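Local coordinates for protein putative esterase (Sulfolobus solfataricus P2, PDB 2RAU) that probably acts as a lipase or esterase of the alpha/beta-hydrolase fold and binds calcium, at residues I55-W60 and E64-I69; F117-G122 and E198-K203; A157-S162 and G178-H183. All coordinates share one frame; numbering follows the deposited sequence. Where two conformers were deposited one is given.

Contacts 1 and 3 meet at strand 52-56 of the alpha/beta-hydrolase sheet, with centres about 17 Å apart. Ile55 of that strand faces into contact 1, while Leu56 points the other way to the helix of contact 3, its CD1 lying 3.6 Å from Ala158 N and 3.8 Å from Ala157 CB. Contact 2 is peripheral: its nearest atoms are about 10 Å from contact 1 and 9 Å from contact 3, so it touches neither. Along the chain, contact 3 is nested inside the loop closed by contact 2. Ile55 and Gly179 lie near the probable nucleophile elbow without touching it, and an unidentified ligand lies about 4 Å from the Leu66 side chain.

Contact 1: residues I55-W60 and E64-I69; sequences ILPGTW and EQLVTI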
loop_
_atom_site.group_PDB
_atom_site.type_symbol
_atom_site.label_atom_id
_atom_site.label_comp_id
_atom_site.label_asym_id
_atom_site.label_seq_id
_atom_site.Cartn_x
_atom_site.Cartn_y
_atom_site.Cartn_z
ATOM N N ILE A 55 1.392 1.943 -8.499
ATOM C CA ILE A 55 1.412 1.095 -7.289
ATOM C C ILE A 55 0.285 1.458 -6.350
ATOM O O ILE A 55 0.162 2.581 -5.918
ATOM C CB ILE A 55 2.807 1.140 -6.590
ATOM C CG1 ILE A 55 3.917 0.940 -7.660
ATOM C CG2 ILE A 55 2.878 0.066 -5.431
ATOM C CD1 ILE A 55 5.344 0.781 -7.159
ATOM N N LEU A 56 -0.548 0.469 -6.066
ATOM C CA LEU A 56 -1.686 0.579 -5.178
ATOM C C LEU A 56 -1.291 0.234 -3.737
ATOM O O LEU A 56 -0.839 -0.874 -3.468
ATOM C CB LEU A 56 -2.785 -0.349 -5.683
ATOM C CG LEU A 56 -3.363 -0.126 -7.107
ATOM C CD1 LEU A 56 -4.526 -1.049 -7.386
ATOM C CD2 LEU A 56 -3.732 1.380 -7.340
ATOM N N PRO A 57 -1.413 1.193 -2.813
ATOM C CA PRO A 57 -1.081 0.854 -1.442
ATOM C C PRO A 57 -2.043 -0.118 -0.793
ATOM O O PRO A 57 -3.133 -0.324 -1.283
ATOM C CB PRO A 57 -1.168 2.198 -0.711
ATOM C CG PRO A 57 -1.090 3.242 -1.834
ATOM C CD PRO A 57 -1.779 2.615 -2.963
ATOM N N GLY A 58 -1.627 -0.628 0.381
ATOM C CA GLY A 58 -2.401 -1.576 1.163
ATOM C C GLY A 58 -3.182 -0.847 2.239
ATOM O O GLY A 58 -3.305 0.354 2.195
ATOM N N THR A 59 -3.754 -1.606 3.176
ATOM C CA THR A 59 -4.616 -1.081 4.227
ATOM C C THR A 59 -3.870 -0.054 5.083
ATOM O O THR A 59 -2.766 -0.319 5.550
ATOM C CB THR A 59 -5.104 -2.230 5.130
ATOM O OG1 THR A 59 -5.543 -3.289 4.298
ATOM C CG2 THR A 59 -6.266 -1.824 6.033
ATOM N N TRP A 60 -4.520 1.100 5.269
ATOM C CA TRP A 60 -4.024 2.253 5.996
ATOM C C TRP A 60 -2.820 2.892 5.333
ATOM O O TRP A 60 -2.259 3.845 5.867
ATOM C CB TRP A 60 -3.632 1.924 7.442
ATOM C CG TRP A 60 -4.737 1.294 8.259
ATOM C CD1 TRP A 60 -5.864 1.910 8.767
ATOM C CD2 TRP A 60 -4.753 -0.038 8.743
ATOM N NE1 TRP A 60 -6.599 1.005 9.468
ATOM C CE2 TRP A 60 -5.941 -0.192 9.490
ATOM C CE3 TRP A 60 -3.882 -1.130 8.599
ATOM C CZ2 TRP A 60 -6.287 -1.394 10.098
ATOM C CZ3 TRP A 60 -4.250 -2.338 9.158
ATOM C CH2 TRP A 60 -5.442 -2.460 9.902
ATOM N N GLU A 64 1.561 8.835 -0.553
ATOM C CA GLU A 64 2.504 9.611 0.220
ATOM C C GLU A 64 3.456 8.704 1.035
ATOM O O GLU A 64 4.679 8.875 0.992
ATOM C CB GLU A 64 1.762 10.584 1.168
ATOM C CG GLU A 64 2.753 11.492 1.884
ATOM C CD GLU A 64 2.170 12.462 2.901
ATOM O OE1 GLU A 64 0.937 12.504 2.983
ATOM O OE2 GLU A 64 2.975 13.173 3.582
ATOM N N GLN A 65 2.908 7.744 1.761
ATOM C CA GLN A 65 3.714 6.812 2.510
ATOM C C GLN A 65 4.709 6.104 1.616
ATOM O O GLN A 65 5.869 5.934 2.005
ATOM C CB GLN A 65 2.864 5.788 3.241
ATOM C CG GLN A 65 3.658 4.984 4.254
ATOM C CD GLN A 65 2.830 3.986 4.978
ATOM O OE1 GLN A 65 1.986 3.288 4.398
ATOM N NE2 GLN A 65 3.064 3.900 6.284
ATOM N N LEU A 66 4.252 5.718 0.422
ATOM C CA LEU A 66 5.073 4.968 -0.534
ATOM C C LEU A 66 6.205 5.731 -1.155
ATOM O O LEU A 66 7.148 5.130 -1.674
ATOM C CB LEU A 66 4.198 4.330 -1.606
ATOM C CG LEU A 66 3.723 2.900 -1.369
ATOM C CD1 LEU A 66 3.391 2.503 0.066
ATOM C CD2 LEU A 66 2.722 2.428 -2.338
ATOM N N VAL A 67 6.123 7.058 -1.098
ATOM C CA VAL A 67 7.163 7.916 -1.642
ATOM C C VAL A 67 8.034 8.475 -0.521
ATOM O O VAL A 67 9.228 8.362 -0.562
ATOM C CB VAL A 67 6.562 9.135 -2.464
ATOM C CG1 VAL A 67 7.669 10.059 -3.069
ATOM C CG2 VAL A 67 5.528 8.677 -3.517
ATOM N N THR A 68 7.419 9.108 0.466
ATOM C CA THR A 68 8.186 9.800 1.472
ATOM C C THR A 68 8.025 9.298 2.926
ATOM O O THR A 68 8.613 9.881 3.847
ATOM C CB THR A 68 7.936 11.342 1.412
ATOM O OG1 THR A 68 6.543 11.584 1.467
ATOM C CG2 THR A 68 8.521 11.995 0.133
ATOM N N ILE A 69 7.299 8.203 3.145
ATOM C CA ILE A 69 7.164 7.627 4.476
ATOM C C ILE A 69 6.705 8.719 5.444
ATOM O O ILE A 69 7.254 8.906 6.536
ATOM C CB ILE A 69 8.457 6.896 4.953
ATOM C CG1 ILE A 69 9.185 6.238 3.731
ATOM C CG2 ILE A 69 8.122 5.784 5.976
ATOM C CD1 ILE A 69 10.481 5.516 4.064
#
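The first torsion of Ile55 (-47°) sets CG1 beside the backbone N and swings CG2 to the far side from that nitrogen, where it meets Leu66; the first torsion of Leu66 lies off the staggered positions at -93°, and its CD2 is brought to both Ile55 and Pro57. The contact belongs to the central parallel part of an alpha/beta-hydrolase sheet: 55-60 is the end of strand 52-56 and the loop that leaves it, and 64-69 is the short helix 63-68 that follows. Leu66 CD2 sits 3.9 Å from Ile55 CG2 and equally 3.9 Å from Pro57 CG, so a single branch bridges the strand end and the proline ring, meeting both side chains obliquely. The atoms that touch are all carbon, within 142 Å² of buried surface. Leu56, between the two partners, points to the other face of the sheet, against helix 153-169. Glu151 of strand 146-151 and Thr98 of strand 94-100 also touch Leu66. In this fold the loop after this strand commonly contributes to the oxyanion hole, and the stretch from Pro57 to Trp60 is consistent with that place. The helix turn itself is tied by Glu64 O, which accepts from Thr68 N at 2.8 Å and Val67 N at 3.1 Å. Next to Leu66, Gln65 is fixed at both ends of its amide, OE1 bonding Ser61 OG and NE2 bonding Ser271 OG.

Contact 2: residues F117-G122 and E198-K203; sequences FTANWG and EEMEAK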
loop_
_atom_site.group_PDB
_atom_site.type_symbol
_atom_site.label_atom_id
_atom_site.label_comp_id
_atom_site.label_asym_id
_atom_site.label_seq_id
_atom_site.Cartn_x
_atom_site.Cartn_y
_atom_site.Cartn_z
ATOM N N PHE A 117 -19.772 8.996 6.689
ATOM C CA PHE A 117 -19.487 9.335 5.311
ATOM C C PHE A 117 -18.637 8.252 4.615
ATOM O O PHE A 117 -18.527 8.250 3.379
ATOM C CB PHE A 117 -18.829 10.717 5.180
ATOM C CG PHE A 117 -17.471 10.816 5.790
ATOM C CD1 PHE A 117 -16.328 10.449 5.081
ATOM C CD2 PHE A 117 -17.318 11.305 7.081
ATOM C CE1 PHE A 117 -15.059 10.529 5.679
ATOM C CE2 PHE A 117 -16.077 11.396 7.665
ATOM C CZ PHE A 117 -14.931 10.996 6.979
ATOM N N THR A 118 -18.030 7.361 5.401
ATOM C CA THR A 118 -17.279 6.225 4.863
ATOM C C THR A 118 -18.154 4.969 4.598
ATOM O O THR A 118 -17.650 3.958 4.089
ATOM C CB THR A 118 -16.127 5.822 5.777
ATOM O OG1 THR A 118 -16.635 5.124 6.916
ATOM C CG2 THR A 118 -15.284 7.013 6.201
ATOM N N ALA A 119 -19.457 5.038 4.880
ATOM C CA ALA A 119 -20.356 3.859 4.773
ATOM C C ALA A 119 -20.356 3.257 3.345
ATOM O O ALA A 119 -20.438 2.049 3.176
ATOM C CB ALA A 119 -21.765 4.240 5.211
ATOM N N ASN A 120 -20.233 4.075 2.312
ATOM C CA ASN A 120 -20.201 3.565 0.929
ATOM C C ASN A 120 -18.810 3.688 0.302
ATOM O O ASN A 120 -18.670 3.920 -0.901
ATOM C CB ASN A 120 -21.258 4.277 0.070
ATOM C CG ASN A 120 -22.627 4.065 0.596
ATOM O OD1 ASN A 120 -23.153 2.970 0.492
ATOM N ND2 ASN A 120 -23.223 5.101 1.182
ATOM N N TRP A 121 -17.781 3.567 1.129
ATOM C CA TRP A 121 -16.405 3.424 0.627
ATOM C C TRP A 121 -16.087 1.952 0.405
ATOM O O TRP A 121 -15.304 1.359 1.142
ATOM C CB TRP A 121 -15.442 4.054 1.622
ATOM C CG TRP A 121 -15.411 5.558 1.572
ATOM C CD1 TRP A 121 -16.293 6.389 0.941
ATOM C CD2 TRP A 121 -14.476 6.395 2.246
ATOM N NE1 TRP A 121 -15.926 7.698 1.152
ATOM C CE2 TRP A 121 -14.817 7.723 1.957
ATOM C CE3 TRP A 121 -13.358 6.144 3.038
ATOM C CZ2 TRP A 121 -14.078 8.797 2.418
ATOM C CZ3 TRP A 121 -12.627 7.218 3.524
ATOM C CH2 TRP A 121 -12.989 8.521 3.208
ATOM N N GLY A 122 -16.726 1.396 -0.619
ATOM C CA GLY A 122 -16.594 0.013 -1.034
ATOM C C GLY A 122 -15.820 -0.112 -2.323
ATOM O O GLY A 122 -15.148 0.811 -2.750
ATOM N N GLU A 198 -25.486 -3.869 7.733
ATOM C CA GLU A 198 -26.561 -3.451 8.646
ATOM C C GLU A 198 -26.002 -3.170 10.046
ATOM O O GLU A 198 -26.364 -2.190 10.703
ATOM C CB GLU A 198 -27.740 -4.492 8.682
ATOM N N GLU A 199 -25.113 -4.042 10.491
ATOM C CA GLU A 199 -24.483 -3.945 11.802
ATOM C C GLU A 199 -23.589 -2.698 11.894
ATOM O O GLU A 199 -23.486 -2.056 12.935
ATOM C CB GLU A 199 -23.686 -5.237 12.031
ATOM C CG GLU A 199 -23.023 -5.391 13.382
ATOM C CD GLU A 199 -22.393 -6.767 13.545
ATOM O OE1 GLU A 199 -22.609 -7.624 12.654
ATOM O OE2 GLU A 199 -21.706 -6.990 14.565
HETATM N N MSE A 200 -22.954 -2.353 10.783
HETATM C CA MSE A 200 -22.114 -1.151 10.697
HETATM C C MSE A 200 -22.955 0.108 11.041
HETATM O O MSE A 200 -22.599 0.937 11.888
HETATM C CB MSE A 200 -21.508 -1.081 9.274
HETATM C CG MSE A 200 -20.447 -0.106 9.107
HETATM SE SE MSE A 200 -19.832 0.040 7.287
HETATM C CE MSE A 200 -21.529 0.288 6.417
ATOM N N GLU A 201 -24.124 0.190 10.438
ATOM C CA GLU A 201 -25.003 1.309 10.652
ATOM C C GLU A 201 -25.681 1.170 12.003
ATOM O O GLU A 201 -25.903 2.165 12.673
ATOM C CB GLU A 201 -26.061 1.359 9.533
ATOM C CG GLU A 201 -25.513 1.271 8.079
ATOM C CD GLU A 201 -24.967 2.621 7.542
ATOM O OE1 GLU A 201 -25.102 3.687 8.213
ATOM O OE2 GLU A 201 -24.400 2.607 6.427
ATOM N N ALA A 202 -26.029 -0.053 12.410
ATOM C CA ALA A 202 -26.735 -0.246 13.672
ATOM C C ALA A 202 -25.838 0.158 14.822
ATOM O O ALA A 202 -26.255 0.869 15.732
ATOM C CB ALA A 202 -27.166 -1.675 13.820
ATOM N N LYS A 203 -24.603 -0.315 14.797
ATOM C CA LYS A 203 -23.642 0.012 15.842
ATOM C C LYS A 203 -22.903 1.338 15.663
ATOM O O LYS A 203 -22.256 1.801 16.597
ATOM C CB LYS A 203 -22.625 -1.113 15.949
ATOM C CG LYS A 203 -23.204 -2.450 16.434
ATOM C CD LYS A 203 -22.103 -3.499 16.510
ATOM C CE LYS A 203 -22.613 -4.841 17.021
ATOM N NZ LYS A 203 -21.494 -5.828 17.082
#
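A type I beta turn from Thr118 to Trp121 presents Ala119 to helix 197-203, a helix of the region inserted between sheet strands 170-176 and 297-302, where alpha/beta-hydrolases often carry a cap or lid. The turn is closed by Trp121 N to Thr118 O at 3.0 Å. Trp121 then centres an inverse gamma turn, and Gly122 takes the N-cap position of helix 123-141. The helix side is carried by Met200, built as selenomethionine, and Glu201. Met200 runs out extended, its CG anti to the backbone N (chi1 -168°), and bends only at its last torsion (chi3 51°). The bend turns the terminal methyl to the alanine: CE lies 3.8 Å from Ala119 O and 4.1 Å from Ala119 CB. Glu201 reaches the same residue from beside it. Its chain folds at chi2 (-81°), bringing OE2 to 3.3 Å from Ala119 CB, which is close packing of a carboxylate oxygen on a methyl group. The other oxygen, OE1, hydrogen-bonds Tyr206 OH, and the backbone oxygen of Glu201 accepts from Arg113 NH1. Helix 278-282 also packs on Met200, through Tyr278, Arg279 and Leu282. With 107 Å² buried, the direct contact between turn and helix is van der Waals packing alone; Arg279, which touches Met200 and makes a weak hydrogen bond from NH1 to Ala119 O, adds a weak polar link at the same place, while polar bonds to Tyr206 and Arg113 fix Glu201 from outside.

Contact 3: residues A157-S162 and G178-H183; sequences AALNYS and GGPTKH
Leu159 meets the ring of Pro180 at its CD edge, nearly in the plane of Pro180 N, CA and CD, while Tyr290 packs against the proline as well. Leu159 CD1 stands 3.2 Å from Pro180 CD and 4.1 Å from Pro180 CG, so one methyl meets one corner of the ring, and the two side chains cross at about a right angle. The 3.2 Å approach is tighter than usual and its detail is doubtful. The same methyl also reaches the backbone of the loop, where Leu159 CD1 lies 4.3 Å from Gly179 CA. The flat group on the helix side, the amide of Asn160, is held by OD1 to Tyr290 OH, so this one tyrosine serves both segments: it packs on the loop proline and bonds the helix asparagine. One turn along the helix, Ala158 O is gripped from above and below its plane by Ser162 N and Ser162 OG, at 2.9 Å from the Ser162 N and 2.8 Å from the Ser162 OG, the hydroxyl tilted 30° from the plane. Overall the contact joins helix 153-169, which follows the likely nucleophile elbow, to the loop after strand 170-176. Leu175 of that strand and Leu315 also pack on Leu159, Ala157 and Ala158 rest on Leu56 of strand 52-56, and Tyr161 lies against helix 123-141.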
loop_
_atom_site.group_PDB
_atom_site.type_symbol
_atom_site.label_atom_id
_atom_site.label_comp_id
_atom_site.label_asym_id
_atom_site.label_seq_id
_atom_site.Cartn_x
_atom_site.Cartn_y
_atom_site.Cartn_z
ATOM N N ALA A 157 -6.903 -5.170 -4.844
ATOM C CA ALA A 157 -7.413 -4.053 -5.641
ATOM C C ALA A 157 -6.905 -4.148 -7.095
ATOM O O ALA A 157 -7.685 -3.950 -8.031
ATOM C CB ALA A 157 -7.033 -2.725 -5.006
ATOM N N ALA A 158 -5.623 -4.466 -7.277
ATOM C CA ALA A 158 -5.021 -4.579 -8.619
ATOM C C ALA A 158 -5.696 -5.680 -9.434
ATOM O O ALA A 158 -6.000 -5.510 -10.644
ATOM C CB ALA A 158 -3.550 -4.839 -8.516
ATOM N N LEU A 159 -5.940 -6.815 -8.784
ATOM C CA LEU A 159 -6.597 -7.927 -9.434
ATOM C C LEU A 159 -8.055 -7.632 -9.759
ATOM O O LEU A 159 -8.536 -7.993 -10.843
ATOM C CB LEU A 159 -6.498 -9.187 -8.571
ATOM C CG LEU A 159 -5.395 -10.152 -9.009
ATOM C CD1 LEU A 159 -4.902 -11.002 -7.844
ATOM C CD2 LEU A 159 -5.916 -10.995 -10.187
ATOM N N ASN A 160 -8.766 -7.034 -8.798
ATOM C CA ASN A 160 -10.170 -6.630 -9.006
ATOM C C ASN A 160 -10.316 -5.590 -10.153
ATOM O O ASN A 160 -11.209 -5.688 -11.014
ATOM C CB ASN A 160 -10.750 -6.094 -7.684
ATOM C CG ASN A 160 -10.969 -7.185 -6.669
ATOM O OD1 ASN A 160 -10.771 -8.356 -6.974
ATOM N ND2 ASN A 160 -11.328 -6.812 -5.435
ATOM N N TYR A 161 -9.442 -4.587 -10.147
ATOM C CA TYR A 161 -9.398 -3.583 -11.207
ATOM C C TYR A 161 -9.130 -4.244 -12.563
ATOM O O TYR A 161 -9.835 -3.967 -13.552
ATOM C CB TYR A 161 -8.328 -2.497 -10.921
ATOM C CG TYR A 161 -8.367 -1.410 -11.929
ATOM C CD1 TYR A 161 -9.180 -0.302 -11.749
ATOM C CD2 TYR A 161 -7.607 -1.488 -13.107
ATOM C CE1 TYR A 161 -9.249 0.681 -12.707
ATOM C CE2 TYR A 161 -7.672 -0.473 -14.073
ATOM C CZ TYR A 161 -8.498 0.594 -13.863
ATOM O OH TYR A 161 -8.585 1.603 -14.812
ATOM N N SER A 162 -8.140 -5.140 -12.593
ATOM C CA SER A 162 -7.765 -5.834 -13.804
ATOM C C SER A 162 -8.877 -6.723 -14.321
ATOM O O SER A 162 -9.059 -6.820 -15.502
ATOM C CB SER A 162 -6.496 -6.672 -13.590
ATOM O OG SER A 162 -5.394 -5.845 -13.320
ATOM N N GLY A 178 0.307 -9.647 -1.993
ATOM C CA GLY A 178 -1.072 -9.211 -1.975
ATOM C C GLY A 178 -1.911 -9.838 -3.066
ATOM O O GLY A 178 -1.506 -9.922 -4.202
ATOM N N GLY A 179 -3.114 -10.231 -2.716
ATOM C CA GLY A 179 -4.040 -10.812 -3.674
ATOM C C GLY A 179 -5.159 -11.507 -2.918
ATOM O O GLY A 179 -5.196 -11.454 -1.663
ATOM N N PRO A 180 -6.111 -12.119 -3.664
ATOM C CA PRO A 180 -7.131 -12.909 -3.003
ATOM C C PRO A 180 -6.473 -13.899 -2.049
ATOM O O PRO A 180 -5.421 -14.525 -2.349
ATOM C CB PRO A 180 -7.844 -13.632 -4.149
ATOM C CG PRO A 180 -7.670 -12.752 -5.322
ATOM C CD PRO A 180 -6.307 -12.074 -5.123
ATOM N N THR A 181 -7.102 -13.958 -0.886
ATOM C CA THR A 181 -6.691 -14.787 0.195
ATOM C C THR A 181 -7.478 -16.090 0.067
ATOM O O THR A 181 -8.395 -16.171 -0.732
ATOM C CB THR A 181 -6.972 -14.057 1.506
ATOM O OG1 THR A 181 -8.384 -13.845 1.634
ATOM C CG2 THR A 181 -6.249 -12.696 1.524
ATOM N N LYS A 182 -7.109 -17.104 0.836
ATOM C CA LYS A 182 -7.725 -18.418 0.721
ATOM C C LYS A 182 -9.107 -18.444 1.361
ATOM O O LYS A 182 -9.465 -17.523 2.106
ATOM C CB LYS A 182 -6.821 -19.474 1.358
ATOM C CG LYS A 182 -5.482 -19.633 0.652
ATOM C CD LYS A 182 -4.507 -20.524 1.423
ATOM C CE LYS A 182 -3.104 -20.460 0.801
ATOM N NZ LYS A 182 -2.129 -21.423 1.389
ATOM N N HIS A 183 -9.872 -19.494 1.039
ATOM C CA HIS A 183 -11.213 -19.736 1.597
ATOM C C HIS A 183 -11.209 -19.687 3.134
ATOM O O HIS A 183 -10.567 -20.515 3.798
ATOM C CB HIS A 183 -11.751 -21.101 1.131
#